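Long-range contacts in putative uncharacterized protein (Emericella nidulans, PDB 3PGB), which is a copper- and topaquinone-containing amine oxidase that probably oxidises primary amines: residues I369-L380 / Y490-V500; L386-Q396 / G529-N537. All coordinates share one frame; numbering follows the deposited sequence.

Contact 1 of 2, residues I369-L380 / Y490-V500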
loop_
_atom_site.group_PDB
_atom_site.type_symbol
_atom_site.label_atom_id
_atom_site.label_comp_id
_atom_site.label_asym_id
_atom_site.label_seq_id
_atom_site.Cartn_x
_atom_site.Cartn_y
_atom_site.Cartn_z
ATOM N N ILE A 369 3.035 23.717 -4.184
ATOM C CA ILE A 369 1.842 22.914 -3.950
ATOM C C ILE A 369 1.044 23.577 -2.829
ATOM O O ILE A 369 1.531 23.662 -1.706
ATOM C CB ILE A 369 2.192 21.439 -3.558
ATOM C CG1 ILE A 369 2.940 20.738 -4.700
ATOM C CG2 ILE A 369 0.937 20.660 -3.208
ATOM C CD1 ILE A 369 3.321 19.308 -4.411
ATOM N N LYS A 370 -0.160 24.057 -3.136
ATOM C CA LYS A 370 -1.013 24.718 -2.135
ATOM C C LYS A 370 -2.273 23.903 -1.851
ATOM O O LYS A 370 -2.724 23.142 -2.698
ATOM C CB LYS A 370 -1.407 26.136 -2.587
ATOM C CG LYS A 370 -0.218 27.049 -2.945
ATOM C CD LYS A 370 -0.639 28.434 -3.446
ATOM C CE LYS A 370 -1.227 29.282 -2.324
ATOM N NZ LYS A 370 -1.677 30.640 -2.767
ATOM N N TYR A 371 -2.822 24.065 -0.647
ATOM C CA TYR A 371 -4.079 23.430 -0.252
ATOM C C TYR A 371 -4.965 24.461 0.447
ATOM O O TYR A 371 -4.523 25.116 1.392
ATOM C CB TYR A 371 -3.814 22.256 0.687
ATOM C CG TYR A 371 -5.057 21.454 1.024
ATOM C CD1 TYR A 371 -5.631 21.507 2.292
ATOM C CD2 TYR A 371 -5.671 20.663 0.064
ATOM C CE1 TYR A 371 -6.776 20.776 2.595
ATOM C CE2 TYR A 371 -6.811 19.930 0.361
ATOM C CZ TYR A 371 -7.355 19.991 1.625
ATOM O OH TYR A 371 -8.482 19.265 1.902
ATOM N N LYS A 372 -6.209 24.589 -0.015
ATOM C CA LYS A 372 -7.140 25.618 0.470
ATOM C C LYS A 372 -6.483 27.000 0.506
ATOM O O LYS A 372 -6.573 27.735 1.499
ATOM C CB LYS A 372 -7.716 25.238 1.839
ATOM C CG LYS A 372 -8.511 23.939 1.824
ATOM C CD LYS A 372 -9.116 23.620 3.189
ATOM C CE LYS A 372 -10.237 22.587 3.066
ATOM N NZ LYS A 372 -11.509 23.158 2.495
ATOM N N GLY A 373 -5.800 27.332 -0.589
ATOM C CA GLY A 373 -5.162 28.639 -0.748
ATOM C C GLY A 373 -3.878 28.852 0.036
ATOM O O GLY A 373 -3.296 29.934 -0.021
ATOM N N GLN A 374 -3.419 27.823 0.742
ATOM C CA GLN A 374 -2.248 27.921 1.613
ATOM C C GLN A 374 -1.182 26.901 1.184
ATOM O O GLN A 374 -1.494 25.744 0.909
ATOM C CB GLN A 374 -2.684 27.689 3.065
ATOM C CG GLN A 374 -1.562 27.642 4.091
ATOM C CD GLN A 374 -0.760 28.931 4.132
ATOM O OE1 GLN A 374 -1.324 30.020 4.288
ATOM N NE2 GLN A 374 0.563 28.816 3.986
ATOM N N ARG A 375 0.072 27.337 1.120
ATOM C CA ARG A 375 1.168 26.468 0.701
ATOM C C ARG A 375 1.447 25.401 1.765
ATOM O O ARG A 375 1.461 25.701 2.958
ATOM C CB ARG A 375 2.442 27.283 0.440
ATOM C CG ARG A 375 3.615 26.428 -0.045
ATOM C CD ARG A 375 4.846 27.249 -0.406
ATOM N NE ARG A 375 4.532 28.300 -1.378
ATOM C CZ ARG A 375 4.638 29.614 -1.167
ATOM N NH1 ARG A 375 5.084 30.103 -0.016
ATOM N NH2 ARG A 375 4.303 30.453 -2.137
ATOM N N VAL A 376 1.653 24.161 1.321
ATOM C CA VAL A 376 2.113 23.084 2.204
ATOM C C VAL A 376 3.497 22.574 1.793
ATOM O O VAL A 376 4.263 22.139 2.642
ATOM C CB VAL A 376 1.102 21.913 2.284
ATOM C CG1 VAL A 376 -0.325 22.428 2.128
ATOM C CG2 VAL A 376 1.415 20.847 1.260
ATOM N N LEU A 377 3.810 22.638 0.499
ATOM C CA LEU A 377 5.121 22.245 -0.019
ATOM C C LEU A 377 5.601 23.235 -1.079
ATOM O O LEU A 377 4.924 23.458 -2.084
ATOM C CB LEU A 377 5.047 20.846 -0.635
ATOM C CG LEU A 377 4.824 19.648 0.302
ATOM C CD1 LEU A 377 3.866 18.638 -0.309
ATOM C CD2 LEU A 377 6.146 18.982 0.658
ATOM N N TYR A 378 6.762 23.840 -0.846
ATOM C CA TYR A 378 7.388 24.698 -1.851
ATOM C C TYR A 378 7.866 23.862 -3.035
ATOM O O TYR A 378 7.796 24.307 -4.176
ATOM C CB TYR A 378 8.566 25.498 -1.260
ATOM C CG TYR A 378 9.378 26.236 -2.308
ATOM C CD1 TYR A 378 8.926 27.433 -2.854
ATOM C CD2 TYR A 378 10.582 25.721 -2.771
ATOM C CE1 TYR A 378 9.656 28.104 -3.821
ATOM C CE2 TYR A 378 11.319 26.384 -3.742
ATOM C CZ TYR A 378 10.850 27.573 -4.264
ATOM O OH TYR A 378 11.582 28.227 -5.230
ATOM N N GLU A 379 8.352 22.657 -2.749
ATOM C CA GLU A 379 8.969 21.801 -3.753
ATOM C C GLU A 379 8.835 20.320 -3.376
ATOM O O GLU A 379 9.050 19.949 -2.222
ATOM C CB GLU A 379 10.451 22.165 -3.914
ATOM C CG GLU A 379 11.179 21.353 -4.995
ATOM C CD GLU A 379 12.680 21.608 -5.042
ATOM O OE1 GLU A 379 13.323 21.105 -5.987
ATOM O OE2 GLU A 379 13.223 22.296 -4.139
ATOM N N LEU A 380 8.462 19.500 -4.359
ATOM C CA LEU A 380 8.392 18.041 -4.226
ATOM C C LEU A 380 8.915 17.435 -5.526
ATOM O O LEU A 380 8.434 17.773 -6.600
ATOM C CB LEU A 380 6.949 17.597 -3.973
ATOM C CG LEU A 380 6.632 16.114 -3.719
ATOM C CD1 LEU A 380 7.421 15.537 -2.554
ATOM C CD2 LEU A 380 5.129 15.936 -3.467
ATOM N N TYR A 490 1.863 11.182 -8.738
ATOM C CA TYR A 490 1.548 12.097 -7.645
ATOM C C TYR A 490 0.043 12.150 -7.464
ATOM O O TYR A 490 -0.672 12.571 -8.361
ATOM C CB TYR A 490 2.098 13.492 -7.921
ATOM C CG TYR A 490 3.596 13.544 -7.805
ATOM C CD1 TYR A 490 4.409 13.440 -8.934
ATOM C CD2 TYR A 490 4.206 13.656 -6.562
ATOM C CE1 TYR A 490 5.788 13.465 -8.824
ATOM C CE2 TYR A 490 5.582 13.686 -6.445
ATOM C CZ TYR A 490 6.365 13.587 -7.576
ATOM O OH TYR A 490 7.728 13.621 -7.445
ATOM N N ASN A 491 -0.424 11.716 -6.298
ATOM C CA ASN A 491 -1.851 11.611 -6.012
ATOM C C ASN A 491 -2.317 12.752 -5.123
ATOM O O ASN A 491 -1.590 13.174 -4.232
ATOM C CB ASN A 491 -2.148 10.298 -5.281
ATOM C CG ASN A 491 -1.918 9.086 -6.143
ATOM O OD1 ASN A 491 -2.310 9.063 -7.312
ATOM N ND2 ASN A 491 -1.294 8.063 -5.576
ATOM N N PHE A 492 -3.542 13.215 -5.344
ATOM C CA PHE A 492 -4.175 14.192 -4.466
ATOM C C PHE A 492 -5.591 13.735 -4.155
ATOM O O PHE A 492 -6.335 13.398 -5.064
ATOM C CB PHE A 492 -4.201 15.562 -5.135
ATOM C CG PHE A 492 -2.854 16.033 -5.583
ATOM C CD1 PHE A 492 -2.355 15.662 -6.818
ATOM C CD2 PHE A 492 -2.080 16.832 -4.764
ATOM C CE1 PHE A 492 -1.107 16.080 -7.230
ATOM C CE2 PHE A 492 -0.831 17.263 -5.172
ATOM C CZ PHE A 492 -0.346 16.885 -6.408
ATOM N N HIS A 493 -5.960 13.746 -2.876
ATOM C CA HIS A 493 -7.247 13.218 -2.433
ATOM C C HIS A 493 -8.106 14.251 -1.722
ATOM O O HIS A 493 -7.604 15.270 -1.243
ATOM C CB HIS A 493 -7.010 12.035 -1.517
ATOM C CG HIS A 493 -6.288 10.903 -2.176
ATOM N ND1 HIS A 493 -4.921 10.890 -2.343
ATOM C CD2 HIS A 493 -6.747 9.748 -2.716
ATOM C CE1 HIS A 493 -4.568 9.773 -2.955
ATOM N NE2 HIS A 493 -5.657 9.065 -3.195
ATOM N N MET A 494 -9.404 13.970 -1.644
ATOM C CA MET A 494 -10.373 14.903 -1.067
ATOM C C MET A 494 -10.281 15.039 0.453
ATOM O O MET A 494 -10.904 15.927 1.019
ATOM C CB MET A 494 -11.800 14.511 -1.462
ATOM C CG MET A 494 -12.114 14.735 -2.936
ATOM S SD MET A 494 -11.937 16.461 -3.424
ATOM C CE MET A 494 -13.369 17.186 -2.616
ATOM N N ASP A 495 -9.504 14.172 1.105
ATOM C CA ASP A 495 -9.184 14.328 2.535
ATOM C C ASP A 495 -7.918 15.169 2.768
ATOM O O ASP A 495 -7.507 15.378 3.906
ATOM C CB ASP A 495 -9.035 12.952 3.206
ATOM C CG ASP A 495 -7.866 12.135 2.645
ATOM O OD1 ASP A 495 -7.491 11.131 3.284
ATOM O OD2 ASP A 495 -7.320 12.489 1.579
ATOM N N GLY A 496 -7.304 15.649 1.692
ATOM C CA GLY A 496 -6.108 16.472 1.788
ATOM C C GLY A 496 -4.818 15.689 1.679
ATOM O O GLY A 496 -3.739 16.257 1.804
ATOM N N THR A 497 -4.919 14.390 1.423
ATOM C CA THR A 497 -3.750 13.524 1.392
ATOM C C THR A 497 -3.025 13.617 0.046
ATOM O O THR A 497 -3.633 13.463 -1.014
ATOM C CB THR A 497 -4.143 12.064 1.680
ATOM O OG1 THR A 497 -4.699 11.971 3.004
ATOM C CG2 THR A 497 -2.938 11.146 1.568
ATOM N N ILE A 498 -1.726 13.887 0.106
ATOM C CA ILE A 498 -0.857 13.913 -1.065
ATOM C C ILE A 498 -0.085 12.619 -1.060
ATOM O O ILE A 498 0.447 12.236 -0.021
ATOM C CB ILE A 498 0.166 15.066 -0.982
ATOM C CG1 ILE A 498 -0.548 16.426 -0.918
ATOM C CG2 ILE A 498 1.145 15.001 -2.163
ATOM C CD1 ILE A 498 0.215 17.487 -0.154
ATOM N N GLY A 499 -0.012 11.944 -2.202
ATOM C CA GLY A 499 0.710 10.674 -2.298
ATOM C C GLY A 499 1.826 10.741 -3.318
ATOM O O GLY A 499 1.656 11.325 -4.391
ATOM N N VAL A 500 2.973 10.158 -2.982
ATOM C CA VAL A 500 4.067 9.995 -3.934
ATOM C C VAL A 500 4.372 8.505 -4.065
ATOM O O VAL A 500 4.695 7.852 -3.079
ATOM C CB VAL A 500 5.330 10.757 -3.488
ATOM C CG1 VAL A 500 6.401 10.702 -4.578
ATOM C CG2 VAL A 500 4.985 12.207 -3.138
#
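With CG1 of Ile498 anti to its own carbonyl carbon (chi1 -61°), the CD1 methyl of this residue reaches across to Val376 and Leu377; the extended first torsion of Leu380 (chi1 -177°) carries its isobutyl group toward Tyr490 and Val500. Ile498 CD1 is the methyl shared by two partners, meeting Val376 CG2 tip to tip at 3.8 Å and Leu377 CD1 in the same manner and at an equal separation. Leu380 divides its contacts differently. Its CD2 abuts Val500 CG2 end-on at 3.7 Å, while the same methyl passes alongside the Tyr490 ring, 3.8 Å from CE2, the two side chains pointing in opposite directions. Beyond Ile498, Ile369 CG2 lies at the rim of the Phe492 ring, near its plane and 4.3 Å from CE2. Tyr371, last residue of strand 369-371, ends the row: its phenol reaches the type I turn His493-Gly496, with OH 3.7 Å from Gly496 CA, where the lack of a side chain lets the phenol come close and the positive phi (94°) itself suits glycine. No hydrogen bond crosses between the segments, which meet as two beta hairpins, each of antiparallel strands, packed through apolar side chains, the first closed by a type I' turn from Tyr371 to Gln374. They pack face to face within the beta sandwich of the copper amine oxidase domain. Phe354 meets the Phe492 ring nearly parallel, Asp495 OD1 is hydrogen-bonded to Thr711 of the second subunit, and strand 532-542 borders the contact, placing Phe542 against Leu377 and Phe538 against both Tyr490 and Val500.

Contact 2 of 2, residues L386-Q396 / G529-N537. With CU (copper (II) ion), chain D.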
loop_
_atom_site.group_PDB
_atom_site.type_symbol
_atom_site.label_atom_id
_atom_site.label_comp_id
_atom_site.label_asym_id
_atom_site.label_seq_id
_atom_site.Cartn_x
_atom_site.Cartn_y
_atom_site.Cartn_z
ATOM N N LEU A 386 18.749 4.949 -7.096
ATOM C CA LEU A 386 19.857 4.020 -6.945
ATOM C C LEU A 386 19.407 2.612 -7.316
ATOM O O LEU A 386 18.310 2.192 -6.944
ATOM C CB LEU A 386 20.395 4.057 -5.509
ATOM C CG LEU A 386 21.436 3.015 -5.091
ATOM C CD1 LEU A 386 22.576 2.951 -6.083
ATOM C CD2 LEU A 386 21.953 3.319 -3.705
ATOM N N ALA A 387 20.251 1.908 -8.071
ATOM C CA ALA A 387 20.086 0.481 -8.323
ATOM C C ALA A 387 21.378 -0.219 -7.917
ATOM O O ALA A 387 22.306 -0.362 -8.725
ATOM C CB ALA A 387 19.780 0.227 -9.784
ATOM N N HIS A 388 21.430 -0.640 -6.654
ATOM C CA HIS A 388 22.632 -1.229 -6.068
ATOM C C HIS A 388 22.533 -2.746 -6.109
ATOM O O HIS A 388 21.660 -3.325 -5.480
ATOM C CB HIS A 388 22.783 -0.758 -4.624
ATOM C CG HIS A 388 24.169 -0.903 -4.081
ATOM N ND1 HIS A 388 24.816 -2.117 -4.004
ATOM C CD2 HIS A 388 25.025 0.015 -3.576
ATOM C CE1 HIS A 388 26.016 -1.940 -3.482
ATOM N NE2 HIS A 388 26.167 -0.655 -3.212
ATOM N N TYR A 389 23.435 -3.380 -6.850
ATOM C CA TYR A 389 23.439 -4.836 -7.009
ATOM C C TYR A 389 24.470 -5.529 -6.107
ATOM O O TYR A 389 25.267 -4.882 -5.428
ATOM C CB TYR A 389 23.713 -5.198 -8.469
ATOM C CG TYR A 389 22.582 -4.836 -9.387
ATOM C CD1 TYR A 389 22.364 -3.513 -9.769
ATOM C CD2 TYR A 389 21.727 -5.810 -9.877
ATOM C CE1 TYR A 389 21.319 -3.182 -10.606
ATOM C CE2 TYR A 389 20.687 -5.486 -10.710
ATOM C CZ TYR A 389 20.483 -4.174 -11.070
ATOM O OH TYR A 389 19.439 -3.869 -11.911
ATOM N N ALA A 390 24.417 -6.859 -6.109
ATOM C CA ALA A 390 25.385 -7.698 -5.409
ATOM C C ALA A 390 25.401 -9.045 -6.103
ATOM O O ALA A 390 24.381 -9.465 -6.658
ATOM C CB ALA A 390 25.005 -7.861 -3.948
ATOM N N ALA A 391 26.550 -9.716 -6.078
ATOM C CA ALA A 391 26.693 -11.013 -6.733
ATOM C C ALA A 391 28.036 -11.646 -6.407
ATOM O O ALA A 391 28.912 -11.000 -5.837
ATOM C CB ALA A 391 26.536 -10.865 -8.236
ATOM N N ASN A 392 28.192 -12.912 -6.780
ATOM C CA ASN A 392 29.471 -13.596 -6.657
ATOM C C ASN A 392 30.373 -13.330 -7.865
ATOM O O ASN A 392 31.484 -13.842 -7.923
ATOM C CB ASN A 392 29.257 -15.105 -6.478
ATOM C CG ASN A 392 30.454 -15.806 -5.850
ATOM O OD1 ASN A 392 31.294 -15.179 -5.207
ATOM N ND2 ASN A 392 30.524 -17.120 -6.021
ATOM N N ASP A 393 29.896 -12.541 -8.830
ATOM C CA ASP A 393 30.703 -12.140 -9.981
ATOM C C ASP A 393 31.018 -10.644 -9.882
ATOM O O ASP A 393 30.288 -9.912 -9.229
ATOM C CB ASP A 393 30.006 -12.519 -11.297
ATOM C CG ASP A 393 28.874 -11.569 -11.688
ATOM O OD1 ASP A 393 29.126 -10.356 -11.862
ATOM O OD2 ASP A 393 27.737 -12.057 -11.880
ATOM N N PRO A 394 32.115 -10.188 -10.514
ATOM C CA PRO A 394 32.582 -8.817 -10.310
ATOM C C PRO A 394 31.761 -7.734 -11.003
ATOM O O PRO A 394 31.750 -6.592 -10.546
ATOM C CB PRO A 394 33.985 -8.841 -10.914
ATOM C CG PRO A 394 33.910 -9.870 -11.984
ATOM C CD PRO A 394 32.946 -10.910 -11.496
ATOM N N VAL A 395 31.109 -8.068 -12.110
ATOM C CA VAL A 395 30.309 -7.084 -12.825
ATOM C C VAL A 395 29.058 -6.738 -12.012
ATOM O O VAL A 395 28.837 -5.572 -11.659
ATOM C CB VAL A 395 29.941 -7.570 -14.242
ATOM C CG1 VAL A 395 28.744 -6.786 -14.802
ATOM C CG2 VAL A 395 31.160 -7.454 -15.168
ATOM N N GLN A 396 28.261 -7.752 -11.702
ATOM C CA GLN A 396 27.044 -7.555 -10.916
ATOM C C GLN A 396 27.331 -7.098 -9.501
ATOM O O GLN A 396 26.548 -6.332 -8.936
ATOM C CB GLN A 396 26.189 -8.826 -10.879
ATOM C CG GLN A 396 25.389 -9.051 -12.137
ATOM C CD GLN A 396 24.384 -7.955 -12.368
ATOM O OE1 GLN A 396 23.342 -7.910 -11.714
ATOM N NE2 GLN A 396 24.696 -7.051 -13.293
ATOM N N GLY A 529 18.394 -14.573 -11.250
ATOM C CA GLY A 529 17.609 -13.366 -11.106
ATOM C C GLY A 529 18.418 -12.246 -10.488
ATOM O O GLY A 529 18.116 -11.078 -10.721
ATOM N N SER A 530 19.448 -12.611 -9.714
ATOM C CA SER A 530 20.371 -11.663 -9.081
ATOM C C SER A 530 19.684 -11.008 -7.882
ATOM O O SER A 530 18.712 -11.553 -7.346
ATOM C CB SER A 530 20.879 -10.618 -10.092
ATOM O OG SER A 530 22.120 -10.046 -9.708
ATOM N N MET A 531 20.206 -9.864 -7.438
ATOM C CA MET A 531 19.579 -9.102 -6.367
ATOM C C MET A 531 19.988 -7.646 -6.452
ATOM O O MET A 531 21.093 -7.340 -6.883
ATOM C CB MET A 531 19.946 -9.677 -4.995
ATOM C CG MET A 531 21.432 -9.697 -4.671
ATOM S SD MET A 531 21.800 -10.522 -3.107
ATOM C CE MET A 531 20.905 -9.474 -1.950
ATOM N N HIS A 532 19.088 -6.751 -6.059
ATOM C CA HIS A 532 19.399 -5.327 -6.039
ATOM C C HIS A 532 18.430 -4.546 -5.164
ATOM O O HIS A 532 17.285 -4.959 -4.969
ATOM C CB HIS A 532 19.412 -4.745 -7.461
ATOM C CG HIS A 532 18.140 -4.971 -8.221
ATOM N ND1 HIS A 532 17.912 -6.103 -8.971
ATOM C CD2 HIS A 532 17.025 -4.211 -8.339
ATOM C CE1 HIS A 532 16.710 -6.033 -9.512
ATOM N NE2 HIS A 532 16.151 -4.894 -9.150
ATOM N N ASP A 533 18.907 -3.427 -4.624
ATOM C CA ASP A 533 18.053 -2.491 -3.905
ATOM C C ASP A 533 17.715 -1.310 -4.811
ATOM O O ASP A 533 18.604 -0.698 -5.415
ATOM C CB ASP A 533 18.740 -1.973 -2.638
ATOM C CG ASP A 533 18.618 -2.927 -1.455
ATOM O OD1 ASP A 533 17.999 -4.012 -1.580
ATOM O OD2 ASP A 533 19.155 -2.574 -0.380
ATOM N N HIS A 534 16.425 -1.015 -4.920
ATOM C CA HIS A 534 15.974 0.223 -5.516
ATOM C C HIS A 534 15.836 1.212 -4.379
ATOM O O HIS A 534 15.143 0.929 -3.394
ATOM C CB HIS A 534 14.606 0.063 -6.171
ATOM C CG HIS A 534 14.609 -0.780 -7.403
ATOM N ND1 HIS A 534 14.973 -0.291 -8.637
ATOM C CD2 HIS A 534 14.252 -2.070 -7.597
ATOM C CE1 HIS A 534 14.857 -1.250 -9.537
ATOM N NE2 HIS A 534 14.419 -2.340 -8.932
ATOM N N VAL A 535 16.499 2.356 -4.493
ATOM C CA VAL A 535 16.282 3.438 -3.546
ATOM C C VAL A 535 16.148 4.706 -4.360
ATOM O O VAL A 535 17.045 5.042 -5.131
ATOM C CB VAL A 535 17.431 3.576 -2.516
ATOM C CG1 VAL A 535 17.058 4.589 -1.453
ATOM C CG2 VAL A 535 17.754 2.238 -1.871
ATOM N N LEU A 536 15.011 5.380 -4.210
ATOM C CA LEU A 536 14.733 6.602 -4.952
ATOM C C LEU A 536 14.473 7.726 -3.967
ATOM O O LEU A 536 13.564 7.630 -3.153
ATOM C CB LEU A 536 13.529 6.408 -5.876
ATOM C CG LEU A 536 13.705 5.341 -6.965
ATOM C CD1 LEU A 536 13.203 3.991 -6.493
ATOM C CD2 LEU A 536 12.985 5.751 -8.242
ATOM N N ASN A 537 15.282 8.781 -4.042
ATOM C CA ASN A 537 15.228 9.886 -3.071
ATOM C C ASN A 537 14.328 11.000 -3.562
ATOM O O ASN A 537 14.419 11.399 -4.717
ATOM C CB ASN A 537 16.627 10.455 -2.797
ATOM C CG ASN A 537 16.667 11.350 -1.559
ATOM O OD1 ASN A 537 16.907 12.563 -1.649
ATOM N ND2 ASN A 537 16.424 10.755 -0.398
HETATM CU CU CU D . 14.201 -4.361 -9.403
HETATM O O HOH W 1 15.713 2.360 -8.381
HETATM O O HOH W 2 14.127 -4.333 -11.883
#
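Tyr389 and His532 are paired across antiparallel strands at a non-hydrogen-bonded position, their side chains side by side and pointing the same way. Along His532, CB sits over the centre of the Tyr389 ring in a CH-pi contact, 3.5 Å from the centroid. A first torsion of 56°, which sets CG between the backbone N and the carbonyl carbon, then runs the imidazole along the phenol: CG is 3.6 Å from Tyr389 CE2, ND1 is closer to that same carbon, and Tyr389 OH stands over the middle of the imidazole face, the planes inclined at 36°. CD2 and CE1 flank NE2, each 3.0 Å from copper, and NE2 binds the metal at 2.0 Å. His534, on the same face, supplies NE2 at 2.1 Å; a water lies 2.5 Å from copper. Copper at NE2 and another water linking ND1 to Leu386 O together fix the rotation of the His534 ring. Paired backbone bonds join Leu386 to Val535 and His388 to Asp533. Ser530 OG donates to a lone pair of Gln396 OE1 at 3.2 Å, and Gln509 OE1 holds Gln396 NE2. Tyr389 OH is hydrogen-bonded to O4 of the topaquinone at position 484. Strand 386-389 lies between strands 532-537 and 400-402, while strand 686-698, on the other side of 532-537, brings the remaining protein ligand, His698.

Overall arrangement
Strand 374-389 takes part in both contacts: its beginning packs through apolar side chains in contact 1, and its end pairs edge to edge with strand 532-542 in contact 2. The two centres are 33 Å apart, on opposite sides of the chain's centre, and the nearest atoms about 8 Å. Strand 532-542 is a second bridge, since it carries two of the three copper histidines at one end and, at the other, Asp541 and Phe542 of a calcium site; the side chain of Leu377 is about 8 Å from that calcium ion. Contact 2 belongs to the active site through its copper ligands and topaquinone bond, with the predicted proton acceptor Asp403 about 5 Å from Ala387 between side chains, and each contact also touches the second subunit.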